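PDB 2FSW: PG_0823 protein from Porphyromonas gingivalis, which probably binds DNA as a transcriptional regulator through an HxlR-like winged helix-turn-helix fold. Local coordinates for the interface of chains A and B. Coordinates in Å, arbitrary orientation; residue numbers count along the deposited sequence, not the author numbering. Chains: chain A/B, PG_0823 protein.

Contact 1: the interface of chains A and B. Residues chain A 9, 13, 15-16, 19; chain B 29, 32-33, 96, 99.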
# COMPACT_ATOMS: atom_id res chain seq x y z
N SER A 9 -8.30 9.17 -11.42
CA SER A 9 -7.19 8.21 -11.31
C SER A 9 -7.07 7.34 -12.56
O SER A 9 -7.46 6.16 -12.57
CB SER A 9 -7.31 7.36 -10.03
OG SER A 9 -7.04 8.14 -8.88
N CYS A 13 -2.18 9.07 -13.35
CA CYS A 13 -2.32 9.36 -11.90
C CYS A 13 -1.12 8.84 -11.12
O CYS A 13 -0.76 7.65 -11.21
CB CYS A 13 -3.62 8.76 -11.33
SG CYS A 13 -3.79 8.83 -9.49
N VAL A 15 -0.79 8.38 -7.95
CA VAL A 15 -1.19 7.44 -6.92
C VAL A 15 -1.43 6.09 -7.58
O VAL A 15 -0.93 5.06 -7.11
CB VAL A 15 -2.44 7.93 -6.14
CG1 VAL A 15 -2.88 6.88 -5.11
CG2 VAL A 15 -2.14 9.26 -5.43
N ARG A 16 -2.15 6.10 -8.70
CA ARG A 16 -2.39 4.86 -9.43
C ARG A 16 -1.09 4.21 -9.88
O ARG A 16 -0.91 3.00 -9.71
CB ARG A 16 -3.34 5.08 -10.61
CG ARG A 16 -3.77 3.76 -11.21
CD ARG A 16 -5.16 3.81 -11.74
NE ARG A 16 -5.52 2.52 -12.32
CZ ARG A 16 -6.65 2.27 -12.96
NH1 ARG A 16 -7.56 3.23 -13.12
NH2 ARG A 16 -6.87 1.06 -13.45
N MSE A 19 0.56 2.52 -6.92
CA MSE A 19 -0.12 1.33 -6.43
C MSE A 19 0.14 0.08 -7.28
O MSE A 19 0.06 -1.04 -6.76
CB MSE A 19 -1.61 1.59 -6.18
CG MSE A 19 -1.86 2.57 -5.00
SE MSE A 19 -0.78 2.27 -3.42
CE MSE A 19 -1.36 0.36 -3.02
N LEU B 29 -6.56 3.84 -3.44
CA LEU B 29 -7.05 4.65 -4.57
C LEU B 29 -8.49 5.12 -4.36
O LEU B 29 -8.84 6.25 -4.70
CB LEU B 29 -6.97 3.85 -5.88
CG LEU B 29 -5.69 3.99 -6.72
CD1 LEU B 29 -5.71 2.97 -7.85
CD2 LEU B 29 -5.51 5.42 -7.27
N PHE B 32 -8.22 7.79 -1.80
CA PHE B 32 -7.72 8.94 -2.57
C PHE B 32 -8.84 9.68 -3.31
O PHE B 32 -8.96 10.90 -3.23
CB PHE B 32 -6.59 8.52 -3.54
CG PHE B 32 -6.04 9.65 -4.39
CD1 PHE B 32 -5.50 10.80 -3.79
CD2 PHE B 32 -6.02 9.56 -5.78
CE1 PHE B 32 -4.97 11.84 -4.55
CE2 PHE B 32 -5.49 10.59 -6.56
CZ PHE B 32 -4.97 11.74 -5.95
N GLN B 33 -9.68 8.93 -4.02
CA GLN B 33 -10.75 9.52 -4.82
C GLN B 33 -11.88 10.14 -3.98
O GLN B 33 -12.31 11.27 -4.25
CB GLN B 33 -11.28 8.54 -5.89
CG GLN B 33 -10.37 8.45 -7.11
CD GLN B 33 -10.15 9.81 -7.79
OE1 GLN B 33 -11.00 10.71 -7.71
NE2 GLN B 33 -9.02 9.96 -8.46
N ILE B 96 -1.39 8.76 1.69
CA ILE B 96 -1.68 8.96 0.29
C ILE B 96 -0.95 10.17 -0.30
O ILE B 96 -0.46 10.09 -1.43
CB ILE B 96 -3.21 9.00 0.09
CG1 ILE B 96 -3.78 7.58 0.33
CG2 ILE B 96 -3.57 9.51 -1.33
CD1 ILE B 96 -5.34 7.54 0.40
N ILE B 99 2.36 8.89 -1.07
CA ILE B 99 2.33 8.03 -2.25
C ILE B 99 2.25 8.85 -3.53
O ILE B 99 2.95 8.55 -4.52
CB ILE B 99 1.17 6.97 -2.16
CG1 ILE B 99 1.43 6.00 -1.00
CG2 ILE B 99 1.05 6.19 -3.47
CD1 ILE B 99 0.22 5.10 -0.61
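A:Val15 meets B:Phe32 and B:Leu29 with its two methyl branches pointing to different partners. A:Val15 CG2 sits over the middle of one face of the B:Phe32 ring, 3.7 Å from the ring centroid, in a CH-pi contact. CG1 is anti to the backbone N (chi1 177°) and turns instead to B:Leu29, with 3.7 Å from A:Val15 CG1 to B:Leu29 CD2. The valine and leucine side chains run past each other in opposite directions. B:Leu29 also lies across the stem of A:Arg16 at about a right angle, with B:Leu29 CD1 4.0 Å from A:Arg16 CD. The B:Phe32 ring meets the hydroxyl of A:Ser9 at its edge, in plane, with A:Ser9 OG 3.6 Å from B:Phe32 CD2. That hydroxyl accepts a hydrogen bond from the side-chain amide of B:Gln33, 2.7 Å from B:Gln33 NE2 to A:Ser9 OG. The bond is nearly straight, and OG lies in the amide plane. A second shell in chain A holds the serine segment: the guanidinium NH1 of A:Arg16 donates in its own plane to A:Ser9 O at 3.0 Å. The patch is thus mainly apolar, joining the N-terminal segment and helix 14-22 of A to helices 27-34 and 93-106 of B, and the serine-glutamine bond adds a polar link. The side chains of selenomethionine A:Met19 and B:Ile99 cross at about a right angle, with A:Met19 SE 4.1 Å from B:Ile99 CD1.

Contact 2: the interface of chains A and B. Residues chain A 14, 18, 22, 91-92, 95; chain B 98-99, 102-103, 107.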
# COMPACT_ATOMS: atom_id res chain seq x y z
N PRO A 14 -0.46 9.74 -10.37
CA PRO A 14 0.71 9.34 -9.62
C PRO A 14 0.41 8.32 -8.52
O PRO A 14 1.26 7.50 -8.22
CB PRO A 14 1.21 10.65 -9.01
CG PRO A 14 0.05 11.55 -9.01
CD PRO A 14 -0.77 11.18 -10.19
N SER A 18 1.83 4.46 -8.50
CA SER A 18 2.50 3.93 -7.32
C SER A 18 1.89 2.63 -6.83
O SER A 18 2.59 1.74 -6.35
CB SER A 18 2.48 4.95 -6.17
OG SER A 18 3.30 6.05 -6.46
N PHE A 22 3.06 -0.90 -5.13
CA PHE A 22 2.94 -1.08 -3.67
C PHE A 22 1.79 -1.97 -3.23
O PHE A 22 1.69 -2.27 -2.05
CB PHE A 22 2.87 0.28 -2.91
CG PHE A 22 4.03 1.21 -3.21
CD1 PHE A 22 3.80 2.57 -3.43
CD2 PHE A 22 5.33 0.73 -3.30
CE1 PHE A 22 4.87 3.44 -3.72
CE2 PHE A 22 6.41 1.60 -3.60
CZ PHE A 22 6.16 2.95 -3.79
N LYS A 91 13.22 6.29 -0.96
CA LYS A 91 12.15 7.28 -1.14
C LYS A 91 10.78 6.71 -0.85
O LYS A 91 9.78 7.45 -0.80
CB LYS A 91 12.20 7.84 -2.57
CG LYS A 91 13.29 8.92 -2.74
CD LYS A 91 13.63 9.08 -4.20
CE LYS A 91 14.30 10.39 -4.47
NZ LYS A 91 14.28 10.69 -5.95
N VAL A 92 10.72 5.40 -0.66
CA VAL A 92 9.49 4.76 -0.21
C VAL A 92 9.33 4.84 1.32
O VAL A 92 8.22 4.70 1.83
CB VAL A 92 9.41 3.28 -0.70
CG1 VAL A 92 8.10 2.59 -0.27
CG2 VAL A 92 9.62 3.19 -2.24
N ILE A 95 6.57 7.08 2.93
CA ILE A 95 5.26 6.43 2.85
C ILE A 95 5.05 5.51 4.05
O ILE A 95 4.05 5.60 4.76
CB ILE A 95 5.07 5.61 1.52
CG1 ILE A 95 5.13 6.54 0.31
CG2 ILE A 95 3.76 4.86 1.53
CD1 ILE A 95 5.51 5.84 -1.00
N GLU B 98 1.94 11.12 0.64
CA GLU B 98 3.28 10.62 0.43
C GLU B 98 3.40 9.70 -0.81
O GLU B 98 4.43 9.70 -1.49
CB GLU B 98 3.85 9.94 1.69
CG GLU B 98 4.21 10.86 2.85
CD GLU B 98 5.17 12.02 2.51
OE1 GLU B 98 6.15 11.88 1.74
OE2 GLU B 98 4.94 13.11 3.06
N ILE B 99 2.36 8.89 -1.07
CA ILE B 99 2.33 8.03 -2.25
C ILE B 99 2.25 8.85 -3.53
O ILE B 99 2.95 8.55 -4.52
CB ILE B 99 1.17 6.97 -2.16
CG1 ILE B 99 1.43 6.00 -1.00
CG2 ILE B 99 1.05 6.19 -3.47
CD1 ILE B 99 0.22 5.10 -0.61
N PHE B 102 5.63 10.37 -4.16
CA PHE B 102 6.54 9.37 -4.72
C PHE B 102 6.32 9.22 -6.24
O PHE B 102 7.27 9.29 -7.04
CB PHE B 102 6.39 8.00 -4.00
CG PHE B 102 7.30 6.93 -4.57
CD1 PHE B 102 8.58 6.77 -4.09
CD2 PHE B 102 6.88 6.16 -5.68
CE1 PHE B 102 9.45 5.81 -4.67
CE2 PHE B 102 7.72 5.22 -6.25
CZ PHE B 102 9.00 5.04 -5.74
N GLY B 103 5.07 9.01 -6.62
CA GLY B 103 4.71 8.89 -8.00
C GLY B 103 5.13 10.06 -8.88
O GLY B 103 5.70 9.85 -9.96
N LEU B 107 8.00 8.41 -10.79
CA LEU B 107 7.39 7.67 -11.87
C LEU B 107 6.96 8.65 -12.96
O LEU B 107 6.71 8.23 -14.06
CB LEU B 107 6.19 6.86 -11.37
CG LEU B 107 6.40 5.52 -10.61
CD1 LEU B 107 7.83 5.13 -10.27
CD2 LEU B 107 5.55 5.42 -9.40
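The backbones that meet here are helical at A:Ser18 (phi/psi -65/-37°) in helix 14-22 and at B:Ile99 in helix 93-106, and the carbonyl of B:Ile99 faces the serine, while A:Ile95, near the start of the matching helix 93-106 of chain A, packs against the same stretch of B. A:Ser18 carries the polar link. Its OG is anti to the carbonyl carbon, which brings the hydroxyl within bonding distance of two backbone oxygens. A:Ser18 OG donates to B:Ile99 O across the interface at 3.2 Å, standing well out of the plane of the carbonyl, away from where its lone pairs lie. A:Ser18 OG also donates to A:Pro14 O, one turn back in its own helix, at 3.1 Å. One hydroxyl hydrogen cannot fully serve both acceptors, so the bonds are likely shared or alternate. Beside this link, A:Ser18 CB presses on B:Ile99 CG2 at 3.3 Å, a tight carbon contact.

B:Phe102 is the main aromatic group. Its CG is anti to the backbone N, and the ring projects into a chain A surface made by A:Phe22, A:Lys91, A:Val92 and A:Ile95. A:Phe22 comes tip first, with CZ above one face of the B:Phe102 ring and offset toward the rim. The planes make 63°, an edge-to-face pair. A:Val92 places CG2 3.6 Å from B:Phe102 CE1. The backbone of A:Lys91 passes close to CD1 of the ring.

A:Ile95 uses all its branches. A:Ile95 CG2 meets B:Ile99 CG1 at 3.6 Å, the two side chains crossing at about a right angle. CG1 lies against the backbone of B:Glu98. At the tip of the side chain, the terminal methyl A:Ile95 CD1 touches B:Phe102 CB at 3.8 Å.

Contact 1 and contact 2 are neighbouring patches of one two-fold symmetric interface, their C-alpha centres about 9 Å apart. They share B:Ile99. Helix 14-22 of chain A and helix 93-106 of chain B take part in both. Contact 1 adds helix 27-34 of chain B, and contact 2 adds the start of helix 93-106 of chain A. Each patch recurs with the chains exchanged. Helices 14-22, 27-34 and 93-106 of one copy or the other thus build a continuous interface. This fits a dimer that would hold two winged helix-turn-helix units together, though the structure alone does not prove it is the biological form.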